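PDB 6D2Y: PbSGBP-B lipoprotein from Prevotella bryantii B14, which probably binds polysaccharides, as a surface glycan-binding lipoprotein encoded in a polysaccharide utilization locus, and carries a bound magnesium ion. Local coordinates for residues Leu223-Phe226 with Asp227-Asn230. Numbering follows the deposited sequence.
Sequences LFDF and DTPN. With MG (magnesium ion), chain B.
Asp225 turns its carboxylate onto the backbone that follows it: OD1 accepts from Asp227 N at 3.1 Å and from Thr228 N at 3.0 Å, both N-H bonds nearly straight (169° and 166°). The two donors reach OD1 from one face of the carboxylate; Thr228 N comes on the syn side, tilted moderately out of the plane, whereas Asp227 N stands well above it. OD2 takes the hydroxyl of Thr228, with a very short OG1 to OD2 separation of 2.5 Å. Asp225 CG lies between its own N and carbonyl carbon (chi1 74°), which folds the carboxylate back over the turn. The Asp227 N to Asp225 OD1 bond closes an Asx turn just past strand 222-224, and Thr228 N adds a second bond to the same oxygen. The same bend brings two magnesium ligands together, Asp225 O and Asp227 OD2, each 2.4 Å from the ion; Ser255, Asn257 and Asp452 also bind it. A water lies 2.5 Å from Asp225 OD1 and may donate to it. Farther out, Phe224 CB sits over one face of the Phe226 ring, 3.6 Å above its plane and displaced toward the rim, and Phe226 packs on Asp452 and Ile454 of strand 449-458.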
loop_
_atom_site.group_PDB
_atom_site.type_symbol
_atom_site.label_atom_id
_atom_site.label_comp_id
_atom_site.label_asym_id
_atom_site.label_seq_id
_atom_site.Cartn_x
_atom_site.Cartn_y
_atom_site.Cartn_z
ATOM N N LEU A 223 5.505 -15.113 7.487
ATOM C CA LEU A 223 4.682 -16.207 7.997
ATOM C C LEU A 223 4.737 -17.456 7.129
ATOM O O LEU A 223 4.940 -18.562 7.647
ATOM C CB LEU A 223 3.220 -15.763 8.158
ATOM C CG LEU A 223 2.978 -14.458 8.923
ATOM C CD1 LEU A 223 1.813 -13.693 8.326
ATOM C CD2 LEU A 223 2.735 -14.743 10.392
ATOM N N PHE A 224 4.551 -17.317 5.815
ATOM C CA PHE A 224 4.621 -18.449 4.888
ATOM C C PHE A 224 5.407 -18.008 3.657
ATOM O O PHE A 224 4.880 -17.279 2.815
ATOM C CB PHE A 224 3.237 -18.936 4.472
ATOM C CG PHE A 224 2.319 -19.256 5.614
ATOM C CD1 PHE A 224 1.524 -18.275 6.179
ATOM C CD2 PHE A 224 2.215 -20.551 6.091
ATOM C CE1 PHE A 224 0.664 -18.573 7.219
ATOM C CE2 PHE A 224 1.357 -20.857 7.128
ATOM C CZ PHE A 224 0.581 -19.867 7.693
ATOM N N ASP A 225 6.659 -18.445 3.552
ATOM C CA ASP A 225 7.363 -18.434 2.276
ATOM C C ASP A 225 7.474 -19.832 1.687
ATOM O O ASP A 225 7.983 -19.989 0.573
ATOM C CB ASP A 225 8.753 -17.796 2.425
ATOM C CG ASP A 225 9.748 -18.697 3.133
ATOM O OD1 ASP A 225 9.328 -19.624 3.857
ATOM O OD2 ASP A 225 10.965 -18.460 2.981
ATOM N N PHE A 226 7.008 -20.843 2.425
ATOM C CA PHE A 226 6.915 -22.235 1.991
ATOM C C PHE A 226 8.276 -22.848 1.694
ATOM O O PHE A 226 8.358 -23.883 1.027
ATOM C CB PHE A 226 5.981 -22.374 0.785
ATOM C CG PHE A 226 4.615 -21.800 1.024
ATOM C CD1 PHE A 226 3.689 -22.488 1.787
ATOM C CD2 PHE A 226 4.264 -20.562 0.510
ATOM C CE1 PHE A 226 2.435 -21.961 2.023
ATOM C CE2 PHE A 226 3.009 -20.029 0.745
ATOM C CZ PHE A 226 2.097 -20.731 1.507
ATOM N N ASP A 227 9.347 -22.243 2.206
ATOM C CA ASP A 227 10.694 -22.737 1.955
ATOM C C ASP A 227 11.523 -22.761 3.233
ATOM O O ASP A 227 12.232 -23.736 3.501
ATOM C CB ASP A 227 11.387 -21.876 0.896
ATOM C CG ASP A 227 10.662 -21.891 -0.437
ATOM O OD1 ASP A 227 10.414 -22.994 -0.970
ATOM O OD2 ASP A 227 10.339 -20.799 -0.954
ATOM N N THR A 228 11.441 -21.694 4.029
ATOM C CA THR A 228 12.301 -21.533 5.198
ATOM C C THR A 228 11.595 -22.037 6.452
ATOM O O THR A 228 10.426 -21.696 6.674
ATOM C CB THR A 228 12.688 -20.071 5.382
ATOM O OG1 THR A 228 12.908 -19.468 4.100
ATOM C CG2 THR A 228 13.953 -19.949 6.221
ATOM N N PRO A 229 12.257 -22.839 7.285
ATOM C CA PRO A 229 11.618 -23.295 8.525
ATOM C C PRO A 229 11.415 -22.143 9.496
ATOM O O PRO A 229 12.294 -21.297 9.679
ATOM C CB PRO A 229 12.609 -24.327 9.076
ATOM C CG PRO A 229 13.920 -23.945 8.480
ATOM C CD PRO A 229 13.605 -23.407 7.113
ATOM N N ASN A 230 10.240 -22.116 10.120
ATOM C CA ASN A 230 9.913 -21.045 11.046
ATOM C C ASN A 230 10.833 -21.087 12.264
ATOM O O ASN A 230 11.418 -22.118 12.606
ATOM C CB ASN A 230 8.446 -21.130 11.474
ATOM C CG ASN A 230 8.226 -22.094 12.624
ATOM O OD1 ASN A 230 8.343 -21.722 13.792
ATOM N ND2 ASN A 230 7.899 -23.341 12.298
HETATM MG MG MG B . 8.552 -19.287 -1.664
HETATM O O HOH W 1 8.686 -18.925 6.223
HETATM O O HOH W 2 9.515 -17.671 -0.938
#